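Local coordinates for uncharacterized protein (Chaetomium thermophilum, PDB 3LPZ), which is an alpha-solenoid Get4 protein that probably binds Get5 and takes part in tail-anchored protein biogenesis in the Get pathway, at residues 54-59 / 80-85; 102-106 / 141-145; 58-62 / 74-78. All blocks are in the same frame, centred on the assembly; numbering follows the deposited sequence. Where two conformers were deposited one is given.

Contact 1: 54-59 / 80-85; sequences AVDILA and LLVDTF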
# COMPACT_ATOMS: atom_id res chain seq x y z
N ALA A 54 -2.41 1.49 -31.62
CA ALA A 54 -1.20 1.93 -30.96
C ALA A 54 -0.97 1.10 -29.69
O ALA A 54 0.14 0.68 -29.42
CB ALA A 54 -1.26 3.41 -30.62
N VAL A 55 -2.04 0.92 -28.91
CA VAL A 55 -1.99 0.17 -27.66
C VAL A 55 -1.59 -1.29 -27.89
O VAL A 55 -0.75 -1.82 -27.15
CB VAL A 55 -3.35 0.27 -26.87
CG1 VAL A 55 -3.48 -0.87 -25.81
CG2 VAL A 55 -3.49 1.62 -26.20
N ASP A 56 -2.21 -1.96 -28.86
CA ASP A 56 -1.92 -3.38 -29.09
C ASP A 56 -0.45 -3.52 -29.51
O ASP A 56 0.25 -4.40 -29.01
CB ASP A 56 -2.82 -3.99 -30.17
CG ASP A 56 -4.24 -4.27 -29.68
OD1 ASP A 56 -4.51 -4.28 -28.47
OD2 ASP A 56 -5.12 -4.48 -30.54
N ILE A 57 0.00 -2.64 -30.39
CA ILE A 57 1.40 -2.64 -30.83
C ILE A 57 2.38 -2.43 -29.67
O ILE A 57 3.30 -3.24 -29.47
CB ILE A 57 1.66 -1.60 -31.95
CG1 ILE A 57 0.90 -2.02 -33.22
CG2 ILE A 57 3.18 -1.45 -32.23
CD1 ILE A 57 0.71 -0.90 -34.22
N LEU A 58 2.19 -1.37 -28.90
CA LEU A 58 3.08 -1.08 -27.76
C LEU A 58 3.07 -2.19 -26.71
O LEU A 58 4.13 -2.60 -26.21
CB LEU A 58 2.72 0.28 -27.12
CG LEU A 58 3.03 1.46 -28.05
CD1 LEU A 58 2.44 2.77 -27.52
CD2 LEU A 58 4.53 1.60 -28.26
N ALA A 59 1.87 -2.67 -26.34
CA ALA A 59 1.79 -3.72 -25.31
C ALA A 59 2.45 -5.02 -25.78
O ALA A 59 3.19 -5.63 -25.02
CB ALA A 59 0.30 -3.98 -24.86
N LEU A 80 5.58 4.31 -22.60
CA LEU A 80 4.88 4.94 -23.74
C LEU A 80 3.43 4.43 -23.80
O LEU A 80 2.53 5.16 -24.17
CB LEU A 80 5.62 4.62 -25.05
CG LEU A 80 5.17 5.34 -26.32
CD1 LEU A 80 5.10 6.85 -26.11
CD2 LEU A 80 6.10 4.98 -27.52
N LEU A 81 3.23 3.17 -23.44
CA LEU A 81 1.92 2.57 -23.44
C LEU A 81 1.01 3.32 -22.46
O LEU A 81 -0.15 3.60 -22.79
CB LEU A 81 2.01 1.08 -23.05
CG LEU A 81 0.68 0.34 -22.79
CD1 LEU A 81 -0.20 0.34 -24.07
CD2 LEU A 81 0.92 -1.09 -22.25
N VAL A 82 1.51 3.60 -21.26
CA VAL A 82 0.74 4.37 -20.28
C VAL A 82 0.45 5.75 -20.86
O VAL A 82 -0.67 6.24 -20.74
CB VAL A 82 1.47 4.56 -18.92
CG1 VAL A 82 0.63 5.44 -17.97
CG2 VAL A 82 1.76 3.21 -18.27
N ASP A 83 1.44 6.42 -21.45
CA ASP A 83 1.19 7.76 -21.99
C ASP A 83 0.15 7.71 -23.12
O ASP A 83 -0.61 8.66 -23.35
CB ASP A 83 2.51 8.42 -22.40
CG ASP A 83 3.23 9.04 -21.22
OD1 ASP A 83 2.69 9.98 -20.57
OD2 ASP A 83 4.35 8.60 -20.91
N THR A 84 0.13 6.58 -23.84
CA THR A 84 -0.83 6.38 -24.90
C THR A 84 -2.23 6.26 -24.32
O THR A 84 -3.16 6.83 -24.88
CB THR A 84 -0.45 5.15 -25.76
OG1 THR A 84 0.83 5.39 -26.37
CG2 THR A 84 -1.49 4.90 -26.87
N PHE A 85 -2.39 5.54 -23.20
CA PHE A 85 -3.70 5.43 -22.51
C PHE A 85 -4.18 6.82 -22.10
O PHE A 85 -5.35 7.17 -22.25
CB PHE A 85 -3.61 4.52 -21.27
CG PHE A 85 -3.64 3.01 -21.57
CD1 PHE A 85 -4.33 2.48 -22.65
CD2 PHE A 85 -3.00 2.12 -20.71
CE1 PHE A 85 -4.36 1.08 -22.89
CE2 PHE A 85 -3.03 0.72 -20.95
CZ PHE A 85 -3.72 0.21 -22.04
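Val55 and Leu58 of helix 51-67 pack against Leu81, Thr84 and Phe85 of helix 71-88, two antiparallel helices that follow each other in the alpha-solenoid of Get4. The axes of the two short segments approach to 9.5 Å and run at 165° to each other. The backbones come nearest at Leu58 and Leu81, whose CA atoms are 5.8 Å apart.

Leu58 reaches between Leu80 and Thr84. Its CD1 lies 3.3 Å from Thr84 OG1, and its CD2 meets Leu80 CD2. The Thr84 hydroxyl is turned back to its own helix. OG1 sits beside the backbone N (chi1 -62°) and donates a 2.8 Å hydrogen bond to Leu80 O. It comes from above the carbonyl plane, while Thr84 N reaches the same oxygen from the opposite face. Thr84 CG2 then faces helix 51-67 and touches Ala54 CB and Val55 CG2.

Val55 presents both methyls to the Phe85 ring. CG2 is 3.5 Å from Phe85 CE1, and CG1 is 3.6 Å from the same carbon. CG2 comes to the ring obliquely. Leu81 CD1 lies over one face of the ring, offset toward its rim, and also meets Val55 CG1 at 3.9 Å. The other Leu81 branch, CD2, rests on Ala59 CB. Helix 112-128 meets the pair through Trp124 on Phe85, and helix 28-47 through Ala42 on Leu58.

The contact between the two segments is apolar and largely buried. The one hydroxyl in it is satisfied within its own helix, so burial of apolar side chains and close van der Waals fit hold the turns together.

Contact 2: 102-106 / 141-145; sequences GCLRL and VVGTL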
# COMPACT_ATOMS: atom_id res chain seq x y z
N GLY A 102 0.56 -7.28 -17.49
CA GLY A 102 1.37 -8.14 -18.34
C GLY A 102 2.78 -7.56 -18.50
O GLY A 102 3.78 -8.33 -18.49
N CYS A 103 2.89 -6.25 -18.67
CA CYS A 103 4.23 -5.60 -18.74
C CYS A 103 4.96 -5.66 -17.39
O CYS A 103 6.14 -6.05 -17.32
CB CYS A 103 4.12 -4.14 -19.21
SG CYS A 103 3.53 -3.95 -20.92
N LEU A 104 4.24 -5.28 -16.34
CA LEU A 104 4.79 -5.20 -14.97
C LEU A 104 5.52 -6.47 -14.56
O LEU A 104 6.65 -6.42 -14.03
CB LEU A 104 3.66 -4.94 -13.96
CG LEU A 104 4.09 -4.75 -12.49
CD1 LEU A 104 5.02 -3.55 -12.37
CD2 LEU A 104 2.87 -4.58 -11.52
N ARG A 105 4.86 -7.61 -14.78
CA ARG A 105 5.37 -8.88 -14.29
C ARG A 105 6.58 -9.36 -15.10
O ARG A 105 7.29 -10.25 -14.67
CB ARG A 105 4.27 -9.93 -14.33
CG ARG A 105 3.14 -9.64 -13.33
CD ARG A 105 2.24 -10.87 -13.23
NE ARG A 105 1.06 -10.71 -12.37
CZ ARG A 105 1.05 -10.84 -11.04
NH1 ARG A 105 2.19 -11.09 -10.39
NH2 ARG A 105 -0.09 -10.71 -10.36
N LEU A 106 6.83 -8.74 -16.25
CA LEU A 106 8.00 -9.13 -17.05
C LEU A 106 9.27 -8.30 -16.82
O LEU A 106 10.33 -8.65 -17.34
CB LEU A 106 7.65 -9.20 -18.54
CG LEU A 106 6.65 -10.30 -18.97
CD1 LEU A 106 6.11 -9.99 -20.38
CD2 LEU A 106 7.26 -11.69 -18.93
N VAL A 141 -1.14 -5.83 -6.72
CA VAL A 141 -0.09 -6.52 -7.44
C VAL A 141 1.32 -5.91 -7.22
O VAL A 141 2.26 -6.64 -6.96
CB VAL A 141 -0.44 -6.68 -8.94
CG1 VAL A 141 0.74 -7.39 -9.67
CG2 VAL A 141 -1.76 -7.50 -9.07
N VAL A 142 1.45 -4.58 -7.29
CA VAL A 142 2.73 -3.93 -7.03
C VAL A 142 3.16 -4.27 -5.60
O VAL A 142 4.32 -4.61 -5.34
CB VAL A 142 2.62 -2.38 -7.22
CG1 VAL A 142 3.86 -1.65 -6.67
CG2 VAL A 142 2.38 -2.05 -8.70
N GLY A 143 2.20 -4.20 -4.68
CA GLY A 143 2.48 -4.51 -3.28
C GLY A 143 2.97 -5.93 -3.11
O GLY A 143 3.95 -6.16 -2.37
N THR A 144 2.33 -6.89 -3.79
CA THR A 144 2.78 -8.30 -3.68
C THR A 144 4.17 -8.53 -4.30
O THR A 144 4.98 -9.31 -3.77
CB THR A 144 1.80 -9.32 -4.25
OG1 THR A 144 1.77 -9.20 -5.69
CG2 THR A 144 0.41 -9.08 -3.68
N LEU A 145 4.45 -7.84 -5.39
CA LEU A 145 5.77 -7.89 -5.99
C LEU A 145 6.84 -7.37 -5.02
O LEU A 145 7.89 -8.00 -4.86
CB LEU A 145 5.80 -7.11 -7.32
CG LEU A 145 5.74 -7.83 -8.67
CD1 LEU A 145 5.11 -9.24 -8.68
CD2 LEU A 145 5.09 -6.92 -9.72
O HOH W 1 0.02 -10.68 -7.43
O HOH W 2 2.77 -11.21 -7.42
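Leu104 and Leu145 reach toward each other tip to tip, with Leu104 CG 3.7 Å from Leu145 CD2. Leu104 carries its CG anti to the backbone N (chi1 -176°), which sends the branch toward helix 136-148. The Leu104 and Val142 side chains cross at about a right angle, with Leu104 CD2 3.8 Å from Val142 CG2. The same Leu104 methyl touches Val141 CG1.

Arg105 lies across Val141 and Leu145. Its chain is extended from CG to NE. Val141 CG1 sits over one face of the guanidinium, toward its rim, 3.5 Å from Arg105 NH2. Leu145 CD1 approaches NH1 obliquely.

In the alpha-solenoid the contact joins segment 102-106, on helix 94-104, to helix 136-148. Helix 112-128 lies between them in sequence and also packs on both: Leu104 touches its Phe117 and Val118, and Val142 its Met121.

Two waters lie in the guanidinium plane, at its edge. Water 1 accepts from Arg105 NH2 at 2.9 Å, and water 2 accepts from Arg105 NH1 at 3.0 Å. Both donate to Thr144 OG1, which itself donates to Val141 O.

Contact 3: 58-62 / 74-78; sequences LASVS and GGDLA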
# COMPACT_ATOMS: atom_id res chain seq x y z
N LEU A 58 2.19 -1.37 -28.90
CA LEU A 58 3.08 -1.08 -27.76
C LEU A 58 3.07 -2.19 -26.71
O LEU A 58 4.13 -2.60 -26.21
CB LEU A 58 2.72 0.28 -27.12
CG LEU A 58 3.03 1.46 -28.05
CD1 LEU A 58 2.44 2.77 -27.52
CD2 LEU A 58 4.53 1.60 -28.26
N ALA A 59 1.87 -2.67 -26.34
CA ALA A 59 1.79 -3.72 -25.31
C ALA A 59 2.45 -5.02 -25.78
O ALA A 59 3.19 -5.63 -25.02
CB ALA A 59 0.30 -3.98 -24.86
N SER A 60 2.19 -5.45 -27.01
CA SER A 60 2.76 -6.73 -27.47
C SER A 60 4.27 -6.64 -27.59
O SER A 60 4.98 -7.53 -27.12
CB SER A 60 2.18 -7.14 -28.84
OG SER A 60 0.78 -7.17 -28.80
N VAL A 61 4.77 -5.56 -28.19
CA VAL A 61 6.20 -5.43 -28.44
C VAL A 61 6.99 -5.13 -27.15
O VAL A 61 8.12 -5.61 -26.97
CB VAL A 61 6.52 -4.38 -29.55
CG1 VAL A 61 8.05 -4.15 -29.68
CG2 VAL A 61 5.89 -4.78 -30.93
N SER A 62 6.39 -4.33 -26.26
CA SER A 62 6.98 -4.09 -24.95
C SER A 62 7.21 -5.41 -24.22
O SER A 62 8.31 -5.65 -23.68
CB SER A 62 6.08 -3.22 -24.07
OG SER A 62 6.61 -3.23 -22.75
N GLY A 74 12.25 -2.28 -23.65
CA GLY A 74 10.94 -2.80 -23.28
C GLY A 74 10.22 -1.93 -22.25
O GLY A 74 9.00 -1.71 -22.36
N GLY A 75 10.97 -1.45 -21.26
CA GLY A 75 10.39 -0.58 -20.22
C GLY A 75 9.99 0.78 -20.78
O GLY A 75 8.96 1.34 -20.41
N ASP A 76 10.82 1.32 -21.66
CA ASP A 76 10.50 2.59 -22.30
C ASP A 76 9.19 2.45 -23.11
O ASP A 76 8.32 3.33 -23.07
CB ASP A 76 11.65 3.04 -23.19
CG ASP A 76 12.80 3.66 -22.41
OD1 ASP A 76 12.67 3.88 -21.18
OD2 ASP A 76 13.84 3.94 -23.03
N LEU A 77 9.03 1.33 -23.81
CA LEU A 77 7.77 1.10 -24.53
C LEU A 77 6.57 0.94 -23.58
O LEU A 77 5.46 1.37 -23.90
CB LEU A 77 7.86 -0.12 -25.46
CG LEU A 77 8.00 0.18 -26.94
CD1 LEU A 77 8.88 1.38 -27.24
CD2 LEU A 77 8.40 -1.03 -27.70
N ALA A 78 6.81 0.31 -22.43
CA ALA A 78 5.75 0.14 -21.43
C ALA A 78 5.33 1.51 -20.88
O ALA A 78 4.15 1.75 -20.65
CB ALA A 78 6.20 -0.80 -20.28
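Helices 51-67 and 71-88 run antiparallel here, with segment axes 8.7 Å apart at closest and 162° between their directions, and the CA atoms of Ser62 and Gly74 are 4.5 Å from each other. Ser62 makes the polar link. Its OG lies anti to the backbone N (chi1 170°), which turns it to the other helix, where it donates a 2.9 Å hydrogen bond to Gly74 O. The donor is tilted from the carbonyl plane, and Ala78 N reaches the same oxygen from the opposite face. Ser62 OG also lies 3.5 Å from Ala78 CB.

Leu77 has the most surface buried by the contact. Its CB meets Ser62 CB at 3.8 Å. Farther out, Leu77 CD2 touches Val61 CG1 at 3.7 Å, the two side chains crossing obliquely. The Leu77 and Leu58 side chains cross at about a right angle, Leu77 CG against Leu58 CD2. Thr38 of helix 28-47 touches both Val61 and Leu77, and Cys103 of helix 94-104 touches Ser62 and Ala78.

This is a helical hairpin of the alpha-solenoid, close to its turn. The buried serine hydroxyl is satisfied by a carbonyl that also serves the helix of Gly74, so one oxygen carries both a bond within a helix and a bond between helices.

From the N terminus, helix 51-67 enters contacts 1 and 3, and both close on helix 71-88. Contact 3 (58-62 with 74-78) closes the shorter loop, wholly within the span of contact 1 (54-59 with 80-85); the two share Leu58 and Ala59 on their first segment. Together they hold one antiparallel helix pair over successive turns, with centres about 7 Å apart. Contact 2 opens later, on helix 94-104, and spans helix 112-128 to reach helix 136-148. It is in series with the other two. Cys103 joins the groups by packing: its SG lies near Leu81 of contact 1 and Ser62 of contact 3.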